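Local coordinates for GRMZM2G135359 pseudokinase from Zea mays, a protein that is a membrane-spanning, receptor-like pseudokinase whose kinase-like domain, the part crystallised, probably binds ATP, in two crystal structures: PDB 6CPY (chain A, 1.70 Å), residues T129-L134 and D174-Y179; PDB 6EAS (chain B, 2.00 Å), residues T129-L134 and D174-Y179. One frame, after least-squares fit of the local backbone (RMSD 0.13 Å); residues are numbered along the deposited sequences.

Structure 1 (6CPY); sequences TLFEHL and DSTTVY.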
loop_
_atom_site.group_PDB
_atom_site.type_symbol
_atom_site.label_atom_id
_atom_site.label_comp_id
_atom_site.label_asym_id
_atom_site.label_seq_id
_atom_site.Cartn_x
_atom_site.Cartn_y
_atom_site.Cartn_z
ATOM N N THR A 129 -7.601 6.162 -3.532
ATOM C CA THR A 129 -7.478 4.760 -3.096
ATOM C C THR A 129 -8.329 3.805 -3.918
ATOM O O THR A 129 -9.330 4.191 -4.535
ATOM C CB THR A 129 -7.876 4.562 -1.627
ATOM O OG1 THR A 129 -9.284 4.776 -1.469
ATOM C CG2 THR A 129 -7.079 5.506 -0.709
ATOM N N LEU A 130 -7.938 2.539 -3.902
ATOM C CA LEU A 130 -8.723 1.504 -4.560
ATOM C C LEU A 130 -10.119 1.418 -3.920
ATOM O O LEU A 130 -11.124 1.322 -4.633
ATOM C CB LEU A 130 -7.982 0.163 -4.475
ATOM C CG LEU A 130 -8.683 -1.070 -5.041
ATOM C CD1 LEU A 130 -9.038 -0.901 -6.509
ATOM C CD2 LEU A 130 -7.801 -2.287 -4.839
ATOM N N PHE A 131 -10.178 1.469 -2.589
ATOM C CA PHE A 131 -11.451 1.431 -1.852
ATOM C C PHE A 131 -12.430 2.486 -2.374
ATOM O O PHE A 131 -13.596 2.171 -2.638
ATOM C CB PHE A 131 -11.228 1.631 -0.341
ATOM C CG PHE A 131 -12.491 1.489 0.484
ATOM C CD1 PHE A 131 -13.335 2.569 0.675
ATOM C CD2 PHE A 131 -12.830 0.269 1.059
ATOM C CE1 PHE A 131 -14.495 2.435 1.422
ATOM C CE2 PHE A 131 -13.983 0.128 1.803
ATOM C CZ PHE A 131 -14.816 1.214 1.986
ATOM N N GLU A 132 -11.946 3.717 -2.520
ATOM C CA GLU A 132 -12.747 4.837 -3.032
ATOM C C GLU A 132 -13.331 4.540 -4.402
ATOM O O GLU A 132 -14.528 4.714 -4.615
ATOM C CB GLU A 132 -11.916 6.129 -3.106
ATOM C CG GLU A 132 -11.753 6.829 -1.766
ATOM C CD GLU A 132 -10.614 7.842 -1.731
ATOM O OE1 GLU A 132 -9.906 8.027 -2.749
ATOM O OE2 GLU A 132 -10.421 8.457 -0.660
ATOM N N HIS A 133 -12.489 4.083 -5.326
ATOM C CA HIS A 133 -12.942 3.784 -6.684
ATOM C C HIS A 133 -13.859 2.588 -6.803
ATOM O O HIS A 133 -14.687 2.552 -7.717
ATOM C CB HIS A 133 -11.756 3.660 -7.639
ATOM C CG HIS A 133 -11.213 4.980 -8.064
ATOM N ND1 HIS A 133 -11.744 5.695 -9.116
ATOM C CD2 HIS A 133 -10.233 5.751 -7.540
ATOM C CE1 HIS A 133 -11.092 6.836 -9.241
ATOM N NE2 HIS A 133 -10.168 6.896 -8.299
ATOM N N LEU A 134 -13.741 1.625 -5.892
ATOM C CA LEU A 134 -14.615 0.458 -5.889
ATOM C C LEU A 134 -15.961 0.716 -5.211
ATOM O O LEU A 134 -16.974 0.183 -5.646
ATOM C CB LEU A 134 -13.938 -0.733 -5.208
ATOM C CG LEU A 134 -12.764 -1.388 -5.940
ATOM C CD1 LEU A 134 -12.175 -2.514 -5.115
ATOM C CD2 LEU A 134 -13.196 -1.912 -7.305
ATOM N N ASP A 174 -4.706 -3.401 2.569
ATOM C CA ASP A 174 -6.084 -3.623 2.119
ATOM C C ASP A 174 -6.417 -2.594 1.036
ATOM O O ASP A 174 -5.525 -1.871 0.579
ATOM C CB ASP A 174 -7.099 -3.606 3.282
ATOM C CG ASP A 174 -7.149 -2.294 4.028
ATOM O OD1 ASP A 174 -6.966 -1.212 3.424
ATOM O OD2 ASP A 174 -7.406 -2.353 5.252
ATOM N N SER A 175 -7.665 -2.538 0.587
ATOM C CA SER A 175 -7.992 -1.623 -0.504
ATOM C C SER A 175 -7.867 -0.150 -0.107
ATOM O O SER A 175 -7.720 0.702 -0.983
ATOM C CB SER A 175 -9.370 -1.929 -1.111
ATOM O OG SER A 175 -10.404 -1.689 -0.180
ATOM N N THR A 176 -7.893 0.161 1.194
ATOM C CA THR A 176 -7.654 1.545 1.647
ATOM C C THR A 176 -6.184 1.973 1.588
ATOM O O THR A 176 -5.876 3.172 1.647
ATOM C CB THR A 176 -8.189 1.826 3.085
ATOM O OG1 THR A 176 -7.389 1.151 4.062
ATOM C CG2 THR A 176 -9.644 1.411 3.217
ATOM N N THR A 177 -5.276 1.016 1.458
ATOM C CA THR A 177 -3.850 1.335 1.397
ATOM C C THR A 177 -3.229 1.162 0.024
ATOM O O THR A 177 -2.020 1.349 -0.126
ATOM C CB THR A 177 -3.053 0.553 2.457
ATOM O OG1 THR A 177 -3.017 -0.844 2.128
ATOM C CG2 THR A 177 -3.692 0.746 3.810
ATOM N N VAL A 178 -4.052 0.829 -0.975
ATOM C CA VAL A 178 -3.621 0.801 -2.364
ATOM C C VAL A 178 -4.100 2.075 -3.034
ATOM O O VAL A 178 -5.307 2.347 -3.075
ATOM C CB VAL A 178 -4.208 -0.404 -3.125
ATOM C CG1 VAL A 178 -3.767 -0.378 -4.577
ATOM C CG2 VAL A 178 -3.795 -1.704 -2.457
ATOM N N TYR A 179 -3.153 2.847 -3.545
ATOM C CA TYR A 179 -3.442 4.079 -4.263
ATOM C C TYR A 179 -3.312 3.859 -5.773
ATOM O O TYR A 179 -2.728 2.876 -6.223
ATOM C CB TYR A 179 -2.513 5.200 -3.789
ATOM C CG TYR A 179 -2.861 5.687 -2.398
ATOM C CD1 TYR A 179 -2.468 4.978 -1.270
ATOM C CD2 TYR A 179 -3.618 6.841 -2.216
ATOM C CE1 TYR A 179 -2.807 5.413 0.001
ATOM C CE2 TYR A 179 -3.957 7.289 -0.951
ATOM C CZ TYR A 179 -3.556 6.573 0.153
ATOM O OH TYR A 179 -3.899 7.025 1.416
#

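Structure 2 (6EAS); sequences TLFEHL and DSTTVY. With J3A (6-(4-methylpiperazin-1-yl)-N-(5-methyl-1H-pyrazol-3-yl)-2-[(E)-2-phenylethenyl]pyrimidin-4-amine), chain C.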
loop_
_atom_site.group_PDB
_atom_site.type_symbol
_atom_site.label_atom_id
_atom_site.label_comp_id
_atom_site.label_asym_id
_atom_site.label_seq_id
_atom_site.Cartn_x
_atom_site.Cartn_y
_atom_site.Cartn_z
ATOM N N THR B 129 -7.510 6.228 -3.345
ATOM C CA THR B 129 -7.481 4.822 -2.959
ATOM C C THR B 129 -8.347 3.949 -3.878
ATOM O O THR B 129 -9.342 4.390 -4.445
ATOM C CB THR B 129 -7.937 4.595 -1.514
ATOM O OG1 THR B 129 -9.332 4.904 -1.422
ATOM C CG2 THR B 129 -7.131 5.408 -0.525
ATOM N N LEU B 130 -7.955 2.682 -3.968
ATOM C CA LEU B 130 -8.712 1.642 -4.639
ATOM C C LEU B 130 -10.100 1.550 -3.987
ATOM O O LEU B 130 -11.109 1.586 -4.698
ATOM C CB LEU B 130 -7.951 0.314 -4.579
ATOM C CG LEU B 130 -8.659 -0.880 -5.242
ATOM C CD1 LEU B 130 -8.950 -0.617 -6.712
ATOM C CD2 LEU B 130 -7.865 -2.163 -5.071
ATOM N N PHE B 131 -10.143 1.493 -2.649
ATOM C CA PHE B 131 -11.398 1.482 -1.890
ATOM C C PHE B 131 -12.369 2.536 -2.436
ATOM O O PHE B 131 -13.516 2.207 -2.722
ATOM C CB PHE B 131 -11.176 1.689 -0.389
ATOM C CG PHE B 131 -12.453 1.657 0.424
ATOM C CD1 PHE B 131 -13.294 2.758 0.473
ATOM C CD2 PHE B 131 -12.819 0.520 1.128
ATOM C CE1 PHE B 131 -14.468 2.719 1.217
ATOM C CE2 PHE B 131 -13.989 0.480 1.868
ATOM C CZ PHE B 131 -14.812 1.581 1.906
ATOM N N GLU B 132 -11.913 3.784 -2.578
ATOM C CA GLU B 132 -12.760 4.879 -3.046
ATOM C C GLU B 132 -13.377 4.535 -4.411
ATOM O O GLU B 132 -14.591 4.745 -4.610
ATOM C CB GLU B 132 -11.982 6.188 -3.161
ATOM C CG GLU B 132 -12.877 7.391 -3.365
ATOM C CD GLU B 132 -12.186 8.640 -3.883
ATOM O OE1 GLU B 132 -10.948 8.741 -3.753
ATOM O OE2 GLU B 132 -12.894 9.509 -4.428
ATOM N N HIS B 133 -12.558 4.004 -5.326
ATOM C CA HIS B 133 -12.972 3.741 -6.711
ATOM C C HIS B 133 -13.833 2.467 -6.810
ATOM O O HIS B 133 -14.603 2.345 -7.735
ATOM C CB HIS B 133 -11.754 3.731 -7.644
ATOM C CG HIS B 133 -11.237 5.099 -7.892
ATOM N ND1 HIS B 133 -11.657 5.842 -8.965
ATOM C CD2 HIS B 133 -10.397 5.883 -7.171
ATOM C CE1 HIS B 133 -11.070 7.028 -8.926
ATOM N NE2 HIS B 133 -10.285 7.080 -7.822
ATOM N N LEU B 134 -13.742 1.554 -5.845
ATOM C CA LEU B 134 -14.582 0.365 -5.862
ATOM C C LEU B 134 -15.921 0.623 -5.162
ATOM O O LEU B 134 -16.914 0.005 -5.534
ATOM C CB LEU B 134 -13.863 -0.804 -5.198
ATOM C CG LEU B 134 -12.638 -1.341 -5.934
ATOM C CD1 LEU B 134 -11.976 -2.409 -5.088
ATOM C CD2 LEU B 134 -13.016 -1.898 -7.305
ATOM N N ASP B 174 -4.695 -3.392 2.438
ATOM C CA ASP B 174 -6.061 -3.616 2.064
ATOM C C ASP B 174 -6.402 -2.550 1.019
ATOM O O ASP B 174 -5.553 -1.790 0.646
ATOM C CB ASP B 174 -6.987 -3.629 3.289
ATOM C CG ASP B 174 -7.044 -2.311 4.031
ATOM O OD1 ASP B 174 -6.751 -1.269 3.416
ATOM O OD2 ASP B 174 -7.381 -2.333 5.230
ATOM N N SER B 175 -7.647 -2.495 0.568
ATOM C CA SER B 175 -7.992 -1.590 -0.530
ATOM C C SER B 175 -7.896 -0.116 -0.118
ATOM O O SER B 175 -7.877 0.777 -0.996
ATOM C CB SER B 175 -9.346 -1.909 -1.076
ATOM O OG SER B 175 -10.342 -1.618 -0.119
ATOM N N THR B 176 -7.856 0.178 1.190
ATOM C CA THR B 176 -7.681 1.563 1.609
ATOM C C THR B 176 -6.193 1.944 1.605
ATOM O O THR B 176 -5.879 3.111 1.788
ATOM C CB THR B 176 -8.273 1.870 2.995
ATOM O OG1 THR B 176 -7.433 1.251 3.972
ATOM C CG2 THR B 176 -9.709 1.407 3.141
ATOM N N THR B 177 -5.286 0.973 1.453
ATOM C CA THR B 177 -3.856 1.282 1.471
ATOM C C THR B 177 -3.230 1.075 0.082
ATOM O O THR B 177 -2.010 1.165 -0.044
ATOM C CB THR B 177 -3.098 0.468 2.533
ATOM O OG1 THR B 177 -3.098 -0.893 2.120
ATOM C CG2 THR B 177 -3.659 0.632 3.928
ATOM N N VAL B 178 -4.056 0.786 -0.939
ATOM C CA VAL B 178 -3.637 0.741 -2.325
ATOM C C VAL B 178 -4.109 2.015 -3.032
ATOM O O VAL B 178 -5.285 2.393 -2.945
ATOM C CB VAL B 178 -4.173 -0.531 -3.023
ATOM C CG1 VAL B 178 -3.830 -0.560 -4.497
ATOM C CG2 VAL B 178 -3.665 -1.773 -2.332
ATOM N N TYR B 179 -3.168 2.711 -3.688
ATOM C CA TYR B 179 -3.445 3.971 -4.317
ATOM C C TYR B 179 -3.381 3.810 -5.827
ATOM O O TYR B 179 -2.847 2.825 -6.340
ATOM C CB TYR B 179 -2.504 5.063 -3.794
ATOM C CG TYR B 179 -2.821 5.489 -2.387
ATOM C CD1 TYR B 179 -2.387 4.750 -1.306
ATOM C CD2 TYR B 179 -3.588 6.612 -2.134
ATOM C CE1 TYR B 179 -2.694 5.125 -0.007
ATOM C CE2 TYR B 179 -3.888 7.011 -0.849
ATOM C CZ TYR B 179 -3.432 6.266 0.225
ATOM O OH TYR B 179 -3.761 6.638 1.496
HETATM C C4 J3A C . -5.256 8.568 3.820
HETATM C C14 J3A C . -8.058 13.821 -4.956
HETATM C C5 J3A C . -5.649 8.214 5.101
HETATM C C6 J3A C . -6.723 8.840 5.696
HETATM C C11 J3A C . -5.303 11.204 -3.150
HETATM C C7 J3A C . -5.515 9.934 1.755
HETATM C C8 J3A C . -6.321 10.276 0.764
HETATM C C9 J3A C . -5.927 10.591 -0.623
HETATM C C10 J3A C . -6.599 11.433 -2.655
HETATM C C12 J3A C . -4.354 10.669 -2.279
HETATM C C13 J3A C . -7.441 12.449 -4.776
HETATM N N1 J3A C . -6.892 11.117 -1.384
HETATM N N2 J3A C . -4.674 10.342 -1.029
HETATM C C3 J3A C . -5.927 9.564 3.113
HETATM N N3 J3A C . -7.616 11.941 -3.420
HETATM C C1 J3A C . -7.408 9.821 5.014
HETATM C C2 J3A C . -7.021 10.176 3.732
HETATM N N4 J3A C . -8.778 14.247 -3.757
HETATM C C15 J3A C . -9.725 13.206 -3.367
HETATM C C16 J3A C . -9.006 11.931 -2.975
HETATM C C17 J3A C . -9.461 15.524 -3.971
HETATM N N5 J3A C . -3.058 10.436 -2.727
HETATM C C18 J3A C . -1.928 10.079 -2.010
HETATM N N6 J3A C . -0.734 10.040 -2.596
HETATM N N7 J3A C . 0.115 9.629 -1.619
HETATM C C19 J3A C . -0.507 9.413 -0.461
HETATM C C20 J3A C . -1.839 9.669 -0.672
HETATM C C21 J3A C . 0.231 8.960 0.750
#

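Structure 1 (6CPY)
The N-terminus of helix 130-135 turns its first amides toward 174-179: L130 N bonds to V178 O at 2.8 Å and F131 N to S175 O, joining the helix after the hinge of the kinase-like domain to the end of the segment that corresponds to the catalytic loop and to the strand 178-180 that follows it. T129 suits the N-cap: OG1, at chi1 68°, accepts from E132 N at 3.1 Å, while its methyl CG2 packs over a face of the Y179 ring. E132 returns the bond, chi1 -79° folding its chain back so that OE1 takes T129 N at 3.1 Å from above the carboxylate plane; the pair is a capping box. Branched, apolar V178 meets L130, CB to CB at 4.0 Å. Small S175 sets OG at the F131 ring edge and bonds E227 of helix 214-230.

Structure 2 (6EAS)
Two amides of the first helical turn point at 174-179: L130 N bonds to V178 O at 2.9 Å and F131 N to S175 O. T129 suits the N-cap: OG1, at chi1 68°, accepts from E132 N at 3.0 Å, while its methyl CG2 packs over a face of the Y179 ring. E132 has CG anti to its backbone N, chi1 -168°, and an extended chain that carries OE1 to 3.8 Å from C16 in the piperazine of J3A. The inhibitor, hydrogen-bonded to A125 N and E123 O of the hinge, takes the opposite face of Y179: its pyrazole lies toward the rim, tilted against the ring, with C20 3.4 Å from Y179 CE2. Branched, apolar V178 meets L130, CB to CB at 4.2 Å. Small S175 sets OG at the F131 ring edge and bonds E227 of helix 214-230.

What differs
The sharpest difference is the rotation of E132 about its first torsion: chi1 is -79° in E132(A) against -168° in E132(B). CG and the whole carboxylate lie in different places, and the CD atoms stand 2.8 Å apart after superposition. In the first structure OE1 of E132(A) accepts from T129(A) N at 3.1 Å; in the second, T129(B) N and E132(B) OE1 are 4.3 Å apart, too far for that bond. One half of the reciprocal capping is therefore absent from structure 2. The other half is found in both, with E132(A) N to T129(A) OG1 at 3.1 Å and E132(B) N to T129(B) OG1 at 3.0 Å, so the threonine caps the helix in each. CB of the glutamate also lies against that hydroxyl oxygen in both structures, and the CA atoms coincide within the error.

The second difference is J3A, present in structure 2 alone, where it touches E132(B) and Y179(B). The turned E132(B) has OE1 3.8 Å from J3A C16; whether the ligand or some other difference between the crystals sets the rotamer is not decided. T129(B) keeps the place of T129(A). Y179(B) has the inhibitor as a further partner, with J3A C20 3.4 Å from CE2 of Y179(B), while its side chain keeps the place of Y179(A) within the error.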